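PDB 3ED5: putative HAD-hydrolase YfnB from Bacillus subtilis, which is probably a hydrolase of the HAD superfamily, perhaps a 5'-nucleotidase that removes phosphate from nucleoside monophosphates. Local coordinates for residues 13-18 against 130-135; 54-59 against 67-72; 121-126 against 146-151. All blocks are in the same frame, centred on the assembly; numbering follows the deposited sequence.

Interaction 1 (13-18 against 130-135); sequences DVDDTI and HTQYKR
Val14 and Gln132 mark the closest backbone approach between the loop that follows strand 9-12 and helix 129-138, their CA atoms lying 7.6 Å apart, so side chains must bridge the gap. The loop carries the DxDxT signature of the HAD superfamily: Asp13, the nucleophile by similarity, heads it, and Asp15 is its second aspartate. The carboxylate of Asp15 is gripped by two side chains of the helix. With CG beside its own backbone N (chi1 -68°), Asp15 meets Gln132 tip to tip and crosses Arg135 at about a right angle. Arg135 NH1 donates to Asp15 OD1 at 2.7 Å, lying on the syn side of that oxygen, which in turn sits in the guanidinium plane; this is the core of a salt bridge. NH2 adds a weak, more bent bond to the same OD1. The other oxygen, OD2, accepts from Gln132 NE2 at 3.0 Å, the donor standing above the carboxylate plane with an N-H...O angle of 155°. Together these bonds restrain the rotation of the carboxylate. Val14 lines the same gap with its hydrocarbon, CB coming 3.7 Å from Gln132 NE2. A weak bond from Arg135 NH1 to Gln132 OE1 ties the two helix side chains together, and Arg135 NE donates to Gly101 O. A formate, probably from the crystallisation liquor, lies close to Asp15. At the end of the carboxylate, a water gives one proton to Asp15 OD2 and the other to Gln132 OE1, at 2.9 Å from each.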
loop_
_atom_site.group_PDB
_atom_site.type_symbol
_atom_site.label_atom_id
_atom_site.label_comp_id
_atom_site.label_asym_id
_atom_site.label_seq_id
_atom_site.Cartn_x
_atom_site.Cartn_y
_atom_site.Cartn_z
ATOM N N ASP A 13 -4.788 1.963 -3.666
ATOM C CA ASP A 13 -3.668 1.354 -2.966
ATOM C C ASP A 13 -4.224 0.285 -2.000
ATOM O O ASP A 13 -5.403 0.310 -1.639
ATOM C CB ASP A 13 -2.914 2.461 -2.213
ATOM C CG ASP A 13 -1.813 1.919 -1.318
ATOM O OD1 ASP A 13 -0.796 1.391 -1.833
ATOM O OD2 ASP A 13 -1.986 2.050 -0.103
ATOM N N VAL A 14 -3.372 -0.655 -1.558
ATOM C CA VAL A 14 -3.819 -1.738 -0.662
ATOM C C VAL A 14 -3.501 -1.385 0.796
ATOM O O VAL A 14 -4.396 -1.229 1.650
ATOM C CB VAL A 14 -3.139 -3.104 -1.027
ATOM C CG1 VAL A 14 -3.575 -4.224 -0.055
ATOM C CG2 VAL A 14 -3.568 -3.552 -2.463
ATOM N N ASP A 15 -2.211 -1.296 1.071
ATOM C CA ASP A 15 -1.770 -1.301 2.481
ATOM C C ASP A 15 -2.033 0.018 3.192
ATOM O O ASP A 15 -1.578 1.080 2.761
ATOM C CB ASP A 15 -0.293 -1.712 2.574
ATOM C CG ASP A 15 -0.103 -3.155 2.190
ATOM O OD1 ASP A 15 -1.018 -3.947 2.484
ATOM O OD2 ASP A 15 0.945 -3.494 1.613
ATOM N N ASP A 16 -2.767 -0.102 4.284
ATOM C CA ASP A 16 -3.227 1.021 5.107
ATOM C C ASP A 16 -4.125 1.954 4.315
ATOM O O ASP A 16 -4.318 3.098 4.703
ATOM C CB ASP A 16 -2.052 1.762 5.754
ATOM C CG ASP A 16 -1.320 0.876 6.734
ATOM O OD1 ASP A 16 -2.006 0.108 7.453
ATOM O OD2 ASP A 16 -0.086 0.980 6.768
ATOM N N THR A 17 -4.723 1.425 3.238
ATOM C CA THR A 17 -5.759 2.145 2.484
ATOM C C THR A 17 -7.048 1.342 2.619
ATOM O O THR A 17 -8.024 1.857 3.158
ATOM C CB THR A 17 -5.339 2.344 1.011
ATOM O OG1 THR A 17 -4.130 3.119 0.974
ATOM C CG2 THR A 17 -6.436 3.119 0.219
ATOM N N ILE A 18 -7.029 0.062 2.205
ATOM C CA ILE A 18 -8.179 -0.833 2.408
ATOM C C ILE A 18 -7.884 -2.024 3.335
ATOM O O ILE A 18 -8.791 -2.540 3.948
ATOM C CB ILE A 18 -8.822 -1.328 1.054
ATOM C CG1 ILE A 18 -7.772 -2.026 0.167
ATOM C CG2 ILE A 18 -9.506 -0.145 0.360
ATOM C CD1 ILE A 18 -8.280 -2.510 -1.262
ATOM N N HIS A 130 2.425 -11.974 -4.675
ATOM C CA HIS A 130 1.812 -13.097 -3.977
ATOM C C HIS A 130 1.106 -12.647 -2.693
ATOM O O HIS A 130 0.011 -13.129 -2.370
ATOM C CB HIS A 130 2.845 -14.170 -3.635
ATOM C CG HIS A 130 2.210 -15.405 -3.102
ATOM N ND1 HIS A 130 2.302 -15.772 -1.778
ATOM C CD2 HIS A 130 1.389 -16.305 -3.692
ATOM C CE1 HIS A 130 1.609 -16.880 -1.586
ATOM N NE2 HIS A 130 1.037 -17.219 -2.729
ATOM N N THR A 131 1.751 -11.728 -1.977
ATOM C CA THR A 131 1.270 -11.252 -0.691
ATOM C C THR A 131 -0.042 -10.485 -0.856
ATOM O O THR A 131 -0.994 -10.678 -0.088
ATOM C CB THR A 131 2.308 -10.345 -0.019
ATOM O OG1 THR A 131 3.492 -11.105 0.229
ATOM C CG2 THR A 131 1.758 -9.809 1.323
ATOM N N GLN A 132 -0.102 -9.642 -1.883
ATOM C CA GLN A 132 -1.264 -8.782 -2.056
ATOM C C GLN A 132 -2.449 -9.594 -2.560
ATOM O O GLN A 132 -3.574 -9.419 -2.058
ATOM C CB GLN A 132 -0.920 -7.627 -3.016
ATOM C CG GLN A 132 0.277 -6.695 -2.553
ATOM C CD GLN A 132 0.142 -6.178 -1.119
ATOM O OE1 GLN A 132 0.157 -6.956 -0.150
ATOM N NE2 GLN A 132 0.111 -4.864 -0.969
ATOM N N TYR A 133 -2.202 -10.490 -3.517
ATOM C CA TYR A 133 -3.246 -11.374 -4.025
ATOM C C TYR A 133 -3.837 -12.201 -2.864
ATOM O O TYR A 133 -5.068 -12.304 -2.698
ATOM C CB TYR A 133 -2.712 -12.317 -5.112
ATOM C CG TYR A 133 -2.817 -11.731 -6.519
ATOM C CD1 TYR A 133 -1.978 -10.706 -6.949
ATOM C CD2 TYR A 133 -3.775 -12.209 -7.411
ATOM C CE1 TYR A 133 -2.069 -10.178 -8.268
ATOM C CE2 TYR A 133 -3.885 -11.692 -8.722
ATOM C CZ TYR A 133 -3.022 -10.686 -9.140
ATOM O OH TYR A 133 -3.140 -10.182 -10.432
ATOM N N LYS A 134 -2.945 -12.771 -2.061
ATOM C CA LYS A 134 -3.404 -13.634 -0.973
ATOM C C LYS A 134 -4.238 -12.883 0.068
ATOM O O LYS A 134 -5.340 -13.351 0.425
ATOM C CB LYS A 134 -2.223 -14.371 -0.303
ATOM C CG LYS A 134 -2.682 -15.279 0.848
ATOM C CD LYS A 134 -1.503 -16.073 1.434
ATOM C CE LYS A 134 -1.957 -17.173 2.364
ATOM N NZ LYS A 134 -2.723 -16.633 3.530
ATOM N N ARG A 135 -3.753 -11.730 0.526
ATOM C CA ARG A 135 -4.467 -10.930 1.536
ATOM C C ARG A 135 -5.786 -10.359 0.985
ATOM O O ARG A 135 -6.802 -10.329 1.704
ATOM C CB ARG A 135 -3.555 -9.835 2.094
ATOM C CG ARG A 135 -2.420 -10.469 2.961
ATOM C CD ARG A 135 -1.335 -9.453 3.220
ATOM N NE ARG A 135 -1.852 -8.287 3.978
ATOM C CZ ARG A 135 -1.712 -7.007 3.627
ATOM N NH1 ARG A 135 -1.077 -6.653 2.504
ATOM N NH2 ARG A 135 -2.206 -6.065 4.430
HETATM O O HOH W 1 2.239 -6.071 1.612
#

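Interaction 2 (54-59 against 67-72); sequences GLWRAF and DEVVNT. With FMT (formic acid), chain F.
Trp56 holds CG beside its backbone N (chi1 -77°) and Val69 holds CG1 anti to its own N (chi1 169°), and in this arrangement the CG1 methyl of Val69 sits over one face of the indole. The two residues belong to helices 42-60 and 66-80, a helical hairpin of the region between strands 9-12 and 120-125, where HAD enzymes with a C1 cap carry that domain. The short helical segments run antiparallel, 168° between directions, with axes 9.2 Å apart. Val69 is the centre of the contact, both of its methyls touching the facing helix. Its CG1 makes a CH-pi contact 3.6 Å from the centroid of the five-membered ring of Trp56, and the same methyl touches Leu55 CB at 3.8 Å. Its other branch, CG2, points into the backbone of the facing helix, 3.3 Å from Leu55 O and 3.6 Å from Phe59 CB. Val70 adds a contact at the six-membered ring, CG1 reaching Trp56 CZ2 at 3.9 Å. At the margin, Leu55 CD1 approaches Thr72, whose OG1 is turned back to its own helix and donates to Glu68 O at 2.6 Å. Trp56 and Phe59 also touch Arg66 at the start of helix 66-80; beyond the hairpin, Val70 packs on Glu91 and Arg95 of helix 87-98. A formate, probably from the crystallisation liquor, accepts from Asn71 ND2. With methyl-to-ring and methyl-to-methylene contacts across it, the hairpin joint depends on shape fit and dispersion rather than on directional polar bonds.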
loop_
_atom_site.group_PDB
_atom_site.type_symbol
_atom_site.label_atom_id
_atom_site.label_comp_id
_atom_site.label_asym_id
_atom_site.label_seq_id
_atom_site.Cartn_x
_atom_site.Cartn_y
_atom_site.Cartn_z
ATOM N N GLY A 54 12.951 3.996 5.306
ATOM C CA GLY A 54 14.037 4.518 4.481
ATOM C C GLY A 54 14.358 3.626 3.292
ATOM O O GLY A 54 14.690 4.125 2.231
ATOM N N LEU A 55 14.300 2.306 3.488
ATOM C CA LEU A 55 14.616 1.372 2.409
ATOM C C LEU A 55 13.479 1.406 1.372
ATOM O O LEU A 55 13.755 1.503 0.178
ATOM C CB LEU A 55 14.836 -0.051 2.946
ATOM C CG LEU A 55 16.004 -0.230 3.938
ATOM C CD1 LEU A 55 15.927 -1.630 4.537
ATOM C CD2 LEU A 55 17.344 -0.015 3.243
ATOM N N TRP A 56 12.223 1.380 1.822
ATOM C CA TRP A 56 11.106 1.471 0.836
ATOM C C TRP A 56 11.167 2.793 0.087
ATOM O O TRP A 56 10.907 2.834 -1.127
ATOM C CB TRP A 56 9.703 1.256 1.457
ATOM C CG TRP A 56 9.420 -0.167 1.724
ATOM C CD1 TRP A 56 9.809 -0.890 2.872
ATOM C CD2 TRP A 56 8.782 -1.113 0.860
ATOM N NE1 TRP A 56 9.404 -2.201 2.751
ATOM C CE2 TRP A 56 8.770 -2.361 1.534
ATOM C CE3 TRP A 56 8.130 -1.011 -0.403
ATOM C CZ2 TRP A 56 8.185 -3.511 0.990
ATOM C CZ3 TRP A 56 7.558 -2.179 -0.957
ATOM C CH2 TRP A 56 7.592 -3.416 -0.261
ATOM N N ARG A 57 11.511 3.879 0.771
ATOM C CA ARG A 57 11.652 5.152 0.052
ATOM C C ARG A 57 12.736 5.062 -1.018
ATOM O O ARG A 57 12.548 5.558 -2.133
ATOM C CB ARG A 57 11.951 6.346 0.981
ATOM C CG ARG A 57 10.707 6.789 1.762
ATOM C CD ARG A 57 9.653 7.461 0.824
ATOM N NE ARG A 57 10.215 8.690 0.281
ATOM C CZ ARG A 57 10.346 8.974 -1.009
ATOM N NH1 ARG A 57 9.916 8.139 -1.951
ATOM N NH2 ARG A 57 10.894 10.130 -1.356
ATOM N N ALA A 58 13.871 4.438 -0.684
ATOM C CA ALA A 58 14.973 4.284 -1.663
ATOM C C ALA A 58 14.473 3.490 -2.881
ATOM O O ALA A 58 14.734 3.873 -4.045
ATOM C CB ALA A 58 16.210 3.628 -1.026
ATOM N N PHE A 59 13.680 2.453 -2.627
ATOM C CA PHE A 59 13.045 1.699 -3.740
ATOM C C PHE A 59 12.084 2.564 -4.575
ATOM O O PHE A 59 12.168 2.555 -5.813
ATOM C CB PHE A 59 12.381 0.452 -3.182
ATOM C CG PHE A 59 11.266 -0.114 -4.034
ATOM C CD1 PHE A 59 11.527 -0.731 -5.263
ATOM C CD2 PHE A 59 9.967 -0.081 -3.554
ATOM C CE1 PHE A 59 10.479 -1.299 -6.009
ATOM C CE2 PHE A 59 8.897 -0.647 -4.292
ATOM C CZ PHE A 59 9.175 -1.250 -5.525
ATOM N N ASP A 67 13.675 -6.365 -3.868
ATOM C CA ASP A 67 14.296 -7.569 -3.280
ATOM C C ASP A 67 15.347 -7.142 -2.253
ATOM O O ASP A 67 15.452 -7.759 -1.162
ATOM C CB ASP A 67 14.968 -8.441 -4.354
ATOM C CG ASP A 67 13.983 -9.340 -5.114
ATOM O OD1 ASP A 67 12.762 -9.300 -4.874
ATOM O OD2 ASP A 67 14.472 -10.125 -5.955
ATOM N N GLU A 68 16.142 -6.125 -2.588
ATOM C CA GLU A 68 17.201 -5.662 -1.673
ATOM C C GLU A 68 16.578 -5.077 -0.413
ATOM O O GLU A 68 17.058 -5.324 0.688
ATOM C CB GLU A 68 18.137 -4.625 -2.311
ATOM C CG GLU A 68 19.105 -4.009 -1.264
ATOM C CD GLU A 68 20.219 -3.185 -1.858
ATOM O OE1 GLU A 68 20.214 -2.984 -3.087
ATOM O OE2 GLU A 68 21.115 -2.742 -1.088
ATOM N N VAL A 69 15.494 -4.312 -0.577
ATOM C CA VAL A 69 14.754 -3.735 0.573
ATOM C C VAL A 69 14.359 -4.856 1.536
ATOM O O VAL A 69 14.709 -4.817 2.742
ATOM C CB VAL A 69 13.455 -2.973 0.115
ATOM C CG1 VAL A 69 12.549 -2.615 1.342
ATOM C CG2 VAL A 69 13.823 -1.712 -0.672
ATOM N N VAL A 70 13.652 -5.863 1.029
ATOM C CA VAL A 70 13.021 -6.813 1.945
ATOM C C VAL A 70 14.040 -7.798 2.505
ATOM O O VAL A 70 13.866 -8.244 3.640
ATOM C CB VAL A 70 11.801 -7.561 1.380
ATOM C CG1 VAL A 70 10.682 -6.530 1.005
ATOM C CG2 VAL A 70 12.194 -8.482 0.209
ATOM N N ASN A 71 15.080 -8.099 1.717
ATOM C CA ASN A 71 16.128 -9.064 2.135
ATOM C C ASN A 71 17.238 -8.455 2.964
ATOM O O ASN A 71 18.123 -9.186 3.461
ATOM C CB ASN A 71 16.657 -9.857 0.944
ATOM C CG ASN A 71 15.603 -10.766 0.379
ATOM O OD1 ASN A 71 14.834 -11.355 1.131
ATOM N ND2 ASN A 71 15.549 -10.889 -0.944
ATOM N N THR A 72 17.224 -7.135 3.113
ATOM C CA THR A 72 18.218 -6.549 4.021
ATOM C C THR A 72 17.667 -5.902 5.284
ATOM O O THR A 72 18.434 -5.680 6.234
ATOM C CB THR A 72 19.179 -5.569 3.319
ATOM O OG1 THR A 72 18.435 -4.503 2.748
ATOM C CG2 THR A 72 19.966 -6.264 2.199
HETATM C C FMT F . 18.577 -9.052 -2.533
HETATM O O1 FMT F . 17.972 -10.121 -2.546
HETATM O O2 FMT F . 18.739 -8.342 -3.529
#

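Interaction 3 (121-126 against 146-151); sequences LYIVTN and KDIFVS. With FMT (formic acid), chain C.
Tyr122 and Phe149 lie on one face of two adjacent parallel strands, their ring planes 25° apart but slid so far that they scarcely overlap, with centroids 5.7 Å from each other. The touch is local: Phe149 CE2 comes 3.4 Å from Tyr122 CD1. Asp147 CB meets the Tyr122 ring at its edge, in plane, and the chain of Lys146, bent at three torsions, curls round so that NZ donates to Tyr122 OH at 2.8 Å. On the opposite face, which packs on helix 129-138, Ile123 and Ile148 lie side by side and point the same way, their CG2 methyls 3.9 Å apart; Thr125 and Val150 repeat the arrangement, CG2 against CG1. Thr125 OG1, turned anti to its backbone N (chi1 -175°), accepts from Gly127 N. Between the strands, backbone bonds run from Lys146 N to Leu121 O through to Ser151 N to Thr125 O, donors alternating between the strands. Beyond them, Asn126 N donates to a formate, probably a crystallisation additive, at 2.9 Å, and Asn126 ND2 to Lys158 O. This is the right-handed beta-alpha-beta crossover of a Rossmann-like HAD core, its strand 120-125 ending in the superfamily's motif II threonine.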
loop_
_atom_site.group_PDB
_atom_site.type_symbol
_atom_site.label_atom_id
_atom_site.label_comp_id
_atom_site.label_asym_id
_atom_site.label_seq_id
_atom_site.Cartn_x
_atom_site.Cartn_y
_atom_site.Cartn_z
ATOM N N LEU A 121 -13.228 -0.633 -10.462
ATOM C CA LEU A 121 -12.200 -0.570 -9.416
ATOM C C LEU A 121 -10.937 -1.327 -9.820
ATOM O O LEU A 121 -11.020 -2.421 -10.367
ATOM C CB LEU A 121 -12.740 -1.171 -8.105
ATOM C CG LEU A 121 -14.129 -0.720 -7.663
ATOM C CD1 LEU A 121 -14.525 -1.385 -6.333
ATOM C CD2 LEU A 121 -14.246 0.825 -7.578
ATOM N N TYR A 122 -9.777 -0.748 -9.527
ATOM C CA TYR A 122 -8.512 -1.408 -9.798
ATOM C C TYR A 122 -7.622 -1.268 -8.566
ATOM O O TYR A 122 -7.763 -0.322 -7.788
ATOM C CB TYR A 122 -7.753 -0.770 -10.938
ATOM C CG TYR A 122 -8.524 -0.903 -12.234
ATOM C CD1 TYR A 122 -8.312 -2.010 -13.062
ATOM C CD2 TYR A 122 -9.480 0.042 -12.587
ATOM C CE1 TYR A 122 -9.039 -2.163 -14.260
ATOM C CE2 TYR A 122 -10.218 -0.101 -13.809
ATOM C CZ TYR A 122 -9.981 -1.204 -14.609
ATOM O OH TYR A 122 -10.665 -1.386 -15.800
ATOM N N ILE A 123 -6.674 -2.184 -8.460
ATOM C CA ILE A 123 -5.642 -2.111 -7.403
ATOM C C ILE A 123 -4.324 -1.611 -8.023
ATOM O O ILE A 123 -3.958 -2.056 -9.114
ATOM C CB ILE A 123 -5.376 -3.487 -6.749
ATOM C CG1 ILE A 123 -6.586 -3.972 -5.921
ATOM C CG2 ILE A 123 -4.073 -3.428 -5.876
ATOM C CD1 ILE A 123 -6.861 -3.122 -4.678
ATOM N N VAL A 124 -3.628 -0.695 -7.324
ATOM C CA VAL A 124 -2.301 -0.225 -7.733
ATOM C C VAL A 124 -1.389 -0.376 -6.506
ATOM O O VAL A 124 -1.601 0.276 -5.476
ATOM C CB VAL A 124 -2.292 1.218 -8.342
ATOM C CG1 VAL A 124 -3.019 1.179 -9.749
ATOM C CG2 VAL A 124 -2.954 2.268 -7.373
ATOM N N THR A 125 -0.447 -1.293 -6.620
ATOM C CA THR A 125 0.380 -1.627 -5.434
ATOM C C THR A 125 1.852 -1.900 -5.770
ATOM O O THR A 125 2.166 -2.478 -6.817
ATOM C CB THR A 125 -0.265 -2.816 -4.623
ATOM O OG1 THR A 125 0.504 -3.043 -3.406
ATOM C CG2 THR A 125 -0.257 -4.128 -5.452
ATOM N N ASN A 126 2.748 -1.495 -4.844
ATOM C CA ASN A 126 4.177 -1.842 -4.918
ATOM C C ASN A 126 4.480 -3.099 -4.064
ATOM O O ASN A 126 5.615 -3.581 -4.042
ATOM C CB ASN A 126 5.038 -0.705 -4.333
ATOM C CG ASN A 126 5.239 0.432 -5.289
ATOM O OD1 ASN A 126 4.815 0.368 -6.458
ATOM N ND2 ASN A 126 5.874 1.486 -4.814
ATOM N N LYS A 146 -11.535 -5.142 -11.007
ATOM C CA LYS A 146 -11.393 -5.524 -12.402
ATOM C C LYS A 146 -9.996 -6.022 -12.751
ATOM O O LYS A 146 -9.847 -6.924 -13.576
ATOM C CB LYS A 146 -11.726 -4.337 -13.282
ATOM C CG LYS A 146 -13.158 -3.863 -13.164
ATOM C CD LYS A 146 -14.029 -4.399 -14.234
ATOM C CE LYS A 146 -14.187 -3.399 -15.382
ATOM N NZ LYS A 146 -12.869 -3.128 -16.074
ATOM N N ASP A 147 -8.973 -5.432 -12.137
ATOM C CA ASP A 147 -7.589 -5.867 -12.323
ATOM C C ASP A 147 -6.718 -5.397 -11.144
ATOM O O ASP A 147 -7.130 -4.523 -10.359
ATOM C CB ASP A 147 -7.031 -5.355 -13.663
ATOM C CG ASP A 147 -6.019 -6.295 -14.290
ATOM O OD1 ASP A 147 -5.371 -7.142 -13.600
ATOM O OD2 ASP A 147 -5.858 -6.167 -15.520
ATOM N N ILE A 148 -5.542 -5.996 -11.028
ATOM C CA ILE A 148 -4.572 -5.719 -9.954
ATOM C C ILE A 148 -3.231 -5.470 -10.636
ATOM O O ILE A 148 -2.717 -6.358 -11.338
ATOM C CB ILE A 148 -4.514 -6.911 -8.983
ATOM C CG1 ILE A 148 -5.892 -7.068 -8.331
ATOM C CG2 ILE A 148 -3.405 -6.720 -7.898
ATOM C CD1 ILE A 148 -6.025 -8.283 -7.481
ATOM N N PHE A 149 -2.703 -4.257 -10.487
ATOM C CA PHE A 149 -1.469 -3.871 -11.139
ATOM C C PHE A 149 -0.344 -3.817 -10.113
ATOM O O PHE A 149 -0.323 -2.936 -9.255
ATOM C CB PHE A 149 -1.610 -2.530 -11.822
ATOM C CG PHE A 149 -2.714 -2.506 -12.844
ATOM C CD1 PHE A 149 -2.582 -3.206 -14.063
ATOM C CD2 PHE A 149 -3.878 -1.810 -12.591
ATOM C CE1 PHE A 149 -3.608 -3.195 -15.041
ATOM C CE2 PHE A 149 -4.920 -1.778 -13.574
ATOM C CZ PHE A 149 -4.769 -2.483 -14.790
ATOM N N VAL A 150 0.586 -4.757 -10.260
ATOM C CA VAL A 150 1.705 -4.885 -9.318
ATOM C C VAL A 150 2.984 -4.307 -9.936
ATOM O O VAL A 150 3.280 -4.566 -11.114
ATOM C CB VAL A 150 1.857 -6.378 -8.884
ATOM C CG1 VAL A 150 0.557 -6.856 -8.200
ATOM C CG2 VAL A 150 2.193 -7.303 -10.037
ATOM N N SER A 151 3.723 -3.520 -9.159
ATOM C CA SER A 151 4.958 -2.868 -9.641
ATOM C C SER A 151 5.915 -3.855 -10.325
ATOM O O SER A 151 6.550 -3.537 -11.318
ATOM C CB SER A 151 5.693 -2.138 -8.483
ATOM O OG SER A 151 5.954 -3.034 -7.414
HETATM C C FMT C . 2.674 1.385 -2.253
HETATM O O1 FMT C . 3.475 0.923 -1.459
HETATM O O2 FMT C . 2.096 0.618 -3.022
#

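Overall arrangement
Along the chain, 13-18 comes first, both segments of interaction 2 follow, and then come 121-126, 130-135 and 146-151, so that interactions 1 and 3 alternate. Interaction 3 joins the two strands of a beta-alpha-beta unit, strand 147-150 at the edge of the six-stranded parallel sheet, and interaction 1 ties its helix 129-138 to the loop after strand 9-12. Their centres are 9 Å apart; Gln132 NE2 probably hydrogen-bonds Thr125 OG1, and Tyr133 packs on Ile148. Interaction 2 belongs to the helical region inserted between strands 9-12 and 120-125, its centre 18 and 20 Å from those of interactions 1 and 3. Phe59 and Trp56 nevertheless touch Asn126, bringing the hairpin down to the strand ends near Asp13, as expected of a cap over a HAD active site.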